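Side-chain contacts in (S)-2-haloacid dehalogenase IVA (Burkholderia cepacia, PDB 2NO4), which catalyses the hydrolytic dehalogenation of short-chain (S)-2-haloalkanoic acids to the corresponding (R)-2-hydroxyalkanoic acids: residues 174-178 with 179-183; 221-224 with 225-229. One frame throughout, in Å; residues are numbered along the deposited sequence.

Contact 1: residues 174-178 with 179-183; sequences LGVNP and NEVCF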
# COMPACT_ATOMS: atom_id res chain seq x y z
N LEU B 174 -1.07 1.54 -27.87
CA LEU B 174 -2.19 2.27 -28.48
C LEU B 174 -1.78 3.26 -29.56
O LEU B 174 -2.65 3.83 -30.23
CB LEU B 174 -3.07 2.96 -27.43
CG LEU B 174 -3.76 1.98 -26.44
CD1 LEU B 174 -4.40 2.78 -25.31
CD2 LEU B 174 -4.79 1.07 -27.14
N GLY B 175 -0.47 3.47 -29.72
CA GLY B 175 0.08 4.40 -30.72
C GLY B 175 -0.28 5.84 -30.45
O GLY B 175 -0.60 6.60 -31.37
N VAL B 176 -0.29 6.22 -29.17
CA VAL B 176 -0.62 7.58 -28.77
C VAL B 176 0.47 8.20 -27.89
O VAL B 176 1.23 7.48 -27.21
CB VAL B 176 -2.02 7.67 -28.02
CG1 VAL B 176 -3.19 7.29 -28.94
CG2 VAL B 176 -2.04 6.74 -26.78
N ASN B 177 0.54 9.53 -27.89
CA ASN B 177 1.34 10.25 -26.93
C ASN B 177 0.58 10.44 -25.63
O ASN B 177 -0.65 10.48 -25.65
CB ASN B 177 1.71 11.61 -27.48
CG ASN B 177 2.51 11.51 -28.75
OD1 ASN B 177 3.33 10.60 -28.91
ND2 ASN B 177 2.27 12.44 -29.67
N PRO B 178 1.30 10.61 -24.50
CA PRO B 178 0.64 10.83 -23.20
C PRO B 178 -0.41 11.91 -23.25
O PRO B 178 -1.49 11.72 -22.72
CB PRO B 178 1.80 11.22 -22.27
CG PRO B 178 2.99 10.54 -22.88
CD PRO B 178 2.78 10.57 -24.37
N ASN B 179 -0.13 13.04 -23.88
CA ASN B 179 -1.13 14.10 -23.89
C ASN B 179 -2.34 13.92 -24.80
O ASN B 179 -3.21 14.77 -24.84
CB ASN B 179 -0.48 15.49 -24.07
CG ASN B 179 -0.04 15.77 -25.49
OD1 ASN B 179 -0.19 14.94 -26.40
ND2 ASN B 179 0.51 16.95 -25.69
N GLU B 180 -2.41 12.80 -25.51
CA GLU B 180 -3.59 12.45 -26.32
C GLU B 180 -4.49 11.46 -25.61
O GLU B 180 -5.51 10.99 -26.17
CB GLU B 180 -3.16 11.84 -27.64
CG GLU B 180 -2.31 12.76 -28.47
CD GLU B 180 -1.87 12.11 -29.75
OE1 GLU B 180 -1.23 11.04 -29.71
OE2 GLU B 180 -2.18 12.68 -30.81
N VAL B 181 -4.12 11.15 -24.36
CA VAL B 181 -4.86 10.24 -23.49
C VAL B 181 -5.65 10.98 -22.38
O VAL B 181 -5.11 11.78 -21.62
CB VAL B 181 -3.92 9.18 -22.89
CG1 VAL B 181 -4.63 8.31 -21.78
CG2 VAL B 181 -3.34 8.31 -24.02
N CYS B 182 -6.94 10.68 -22.33
CA CYS B 182 -7.75 10.94 -21.14
C CYS B 182 -7.77 9.66 -20.27
O CYS B 182 -8.32 8.61 -20.64
CB CYS B 182 -9.17 11.38 -21.52
SG CYS B 182 -10.18 11.75 -20.05
N PHE B 183 -7.17 9.78 -19.10
CA PHE B 183 -7.03 8.63 -18.22
C PHE B 183 -8.06 8.70 -17.11
O PHE B 183 -8.10 9.68 -16.35
CB PHE B 183 -5.62 8.52 -17.61
CG PHE B 183 -5.42 7.23 -16.79
CD1 PHE B 183 -5.12 6.05 -17.44
CD2 PHE B 183 -5.57 7.22 -15.39
CE1 PHE B 183 -4.95 4.83 -16.73
CE2 PHE B 183 -5.38 6.02 -14.66
CZ PHE B 183 -5.07 4.83 -15.33
O HOH W 1 0.68 14.75 -29.04

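Contact 2: residues 221-224 with 225-229; sequences QVNS and LSELW. With SO4 (sulfate ion), chain L.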
# COMPACT_ATOMS: atom_id res chain seq x y z
N GLN B 221 -12.71 16.17 -12.12
CA GLN B 221 -13.32 15.18 -11.22
C GLN B 221 -14.85 15.21 -11.42
O GLN B 221 -15.44 16.29 -11.49
CB GLN B 221 -13.01 15.50 -9.76
CG GLN B 221 -13.64 14.54 -8.75
CD GLN B 221 -13.11 14.78 -7.35
OE1 GLN B 221 -12.28 14.02 -6.86
NE2 GLN B 221 -13.55 15.84 -6.72
N VAL B 222 -15.45 14.03 -11.47
CA VAL B 222 -16.88 13.85 -11.64
C VAL B 222 -17.33 12.76 -10.65
O VAL B 222 -16.50 12.02 -10.13
CB VAL B 222 -17.24 13.47 -13.12
CG1 VAL B 222 -16.89 14.60 -14.11
CG2 VAL B 222 -16.64 12.11 -13.56
N ASN B 223 -18.63 12.63 -10.43
CA ASN B 223 -19.13 11.66 -9.45
C ASN B 223 -19.70 10.39 -10.08
O ASN B 223 -20.16 9.52 -9.38
CB ASN B 223 -20.13 12.33 -8.47
CG ASN B 223 -21.45 12.75 -9.15
OD1 ASN B 223 -22.29 13.40 -8.52
ND2 ASN B 223 -21.63 12.40 -10.43
N SER B 224 -19.66 10.31 -11.40
CA SER B 224 -20.26 9.22 -12.11
C SER B 224 -19.59 9.08 -13.45
O SER B 224 -19.24 10.09 -14.07
CB SER B 224 -21.77 9.53 -12.34
OG SER B 224 -22.34 8.57 -13.19
N LEU B 225 -19.51 7.84 -13.93
CA LEU B 225 -19.00 7.62 -15.27
C LEU B 225 -19.87 8.32 -16.37
O LEU B 225 -19.35 8.79 -17.38
CB LEU B 225 -18.96 6.12 -15.53
CG LEU B 225 -17.85 5.26 -14.90
CD1 LEU B 225 -18.34 3.80 -14.93
CD2 LEU B 225 -16.49 5.41 -15.61
N SER B 226 -21.19 8.39 -16.15
CA SER B 226 -22.08 9.12 -17.06
C SER B 226 -21.67 10.58 -17.30
O SER B 226 -21.91 11.13 -18.36
CB SER B 226 -23.53 9.04 -16.56
OG SER B 226 -23.68 9.80 -15.37
N GLU B 227 -21.03 11.20 -16.31
CA GLU B 227 -20.56 12.59 -16.43
C GLU B 227 -19.37 12.78 -17.31
O GLU B 227 -19.00 13.92 -17.63
CB GLU B 227 -20.28 13.20 -15.06
CG GLU B 227 -21.49 13.20 -14.15
CD GLU B 227 -22.62 14.10 -14.63
OE1 GLU B 227 -23.74 13.96 -14.09
OE2 GLU B 227 -22.42 14.95 -15.54
N LEU B 228 -18.75 11.68 -17.72
CA LEU B 228 -17.67 11.73 -18.68
C LEU B 228 -18.22 12.11 -20.03
O LEU B 228 -17.49 12.61 -20.88
CB LEU B 228 -16.98 10.36 -18.80
CG LEU B 228 -16.14 9.81 -17.64
CD1 LEU B 228 -15.68 8.37 -17.99
CD2 LEU B 228 -14.92 10.74 -17.36
N TRP B 229 -19.52 11.85 -20.26
CA TRP B 229 -20.11 12.15 -21.58
C TRP B 229 -20.08 13.66 -21.92
O TRP B 229 -19.54 14.03 -22.95
CB TRP B 229 -21.49 11.51 -21.74
CG TRP B 229 -22.10 11.62 -23.15
CD1 TRP B 229 -23.40 11.97 -23.45
CD2 TRP B 229 -21.45 11.37 -24.41
NE1 TRP B 229 -23.59 11.93 -24.81
CE2 TRP B 229 -22.42 11.59 -25.43
CE3 TRP B 229 -20.13 11.00 -24.79
CZ2 TRP B 229 -22.12 11.43 -26.81
CZ3 TRP B 229 -19.83 10.86 -26.16
CH2 TRP B 229 -20.84 11.08 -27.15
S SO4 L . -21.46 5.04 -12.07
O1 SO4 L . -21.77 3.97 -13.04
O2 SO4 L . -21.50 4.59 -10.65
O3 SO4 L . -20.15 5.54 -12.42
O4 SO4 L . -22.47 6.08 -12.10
O HOH W 2 -23.98 11.97 -11.67

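Contact 1: residues 174-178 with 179-183
The carboxylate of Glu-180 reaches back along the turn to the backbone of Asn-177, where OE1 accepts the amide N at 3.0 Å. This bond is nearly straight (N-H...O 171°) and uses the anti side of OE1, only slightly out of the carboxylate plane. Glu-180 carries its CG anti to its own carbonyl carbon (chi1 -60°), and the chain then runs on extended, which takes the carboxylate past the Asn-177 carbonyl to that residue's N-H. In return, Glu-180 N donates to Asn-177 O at 2.9 Å from above the carbonyl plane, so backbone and side chain of Glu-180 together hold both polar backbone atoms of Asn-177. The two side chains cross at a slant, with amide and carboxylate planes 23° apart; Asn-177 CB lies 3.7 Å from Glu-180 OE1. On the exposed flank, one water joins the side-chain amides of Asn-177 and Asn-179: it accepts from Asn-177 ND2 at 2.9 Å and donates to Asn-179 OD1 at 2.8 Å. Deeper in, the valines meet through a single methyl each, at about a right angle. Val-176 CG2 and Val-181 CG2 are 3.4 Å apart, tighter than usual for two carbons, and both side chains are buried. A second turn bond, from Val-181 N to Pro-178 O at 3.2 Å, leads the chain into the strand. The OE2 oxygen of Glu-180 has a long, weak ion pair with Arg-15, and Val-181 also packs on Val-18 of strand 16-19. The arrangement is a short 3-10 turn closed by a side-chain-to-backbone bond, in the loop that joins helix 164-174 to strand 181-185 of the parallel sheet in the Rossmann-like HAD fold.

Contact 2: residues 221-224 with 225-229
A sulfate, probably from the crystallisation liquor, sits at the turn between edge strand 220-222 and helix 228-232, where Ser-224 and Leu-225 line an anion site together with Asp-109 and Arg-206. Ser-224 OG donates to sulfate O4 at 2.7 Å, and Leu-225 N points almost straight at sulfate O3 (2.8 Å, N-H...O 173°). With chi1 at 172°, Ser-224 OG stands anti to its own backbone N and beside the carbonyl carbon; there it meets the anion and also the start of the following 3-10 turn. Ser-226 N donates to this same OG over 3.2 Å on a bent path, and the two serine hydroxyl oxygens are 2.8 Å apart. Further round the turn, Glu-227 N donates to Ser-224 O at 3.1 Å, from well above the carbonyl plane. The aliphatic root of the same residue, Glu-227, lies against Val-222, CB to CB at 3.6 Å, the side chains meeting at a slant. The glutamate chain bends at chi2, and its CG passes beside Asn-223 ND2. A water bridges their polar ends: it accepts from Asn-223 ND2 at 2.7 Å and donates more loosely to Glu-227 OE1, with the amide and carboxylate planes 61° apart. Leu-225 turns its CB, CG and CD1 along sulfate O3, while its side chain also packs on Phe-19 and comes near Thr-24, a residue considered important for catalysis. Asp-109 N and Arg-206 NE also hydrogen-bond the sulfate, which thus meets two backbone N-H groups, a hydroxyl and a guanidinium. Such a setting would favour a bound anion and probably offset much of its charge; because the Ser-224 hydroxyl donates its hydrogen bond to the anion, its oxygen can accept from Ser-226 N.

Contact 1 comes first along the chain and is complete before contact 2 begins. Their centres are 19 Å apart and their nearest atoms about 6 Å, without touching, yet both belong to the same six-stranded parallel sheet. Contact 1 leads into strand 181-185, which lies beside strand 16-19; contact 2 leaves the outermost strand 220-222, with strand 200-204 between the two. One turn therefore brings the chain into the sheet after helix 164-174, whereas the other takes it out toward helix 228-232. Phe-183 packs on Val-18 and Leu-228 on Phe-19, neighbouring residues of strand 16-19, which directly precedes the nucleophile Asp-20.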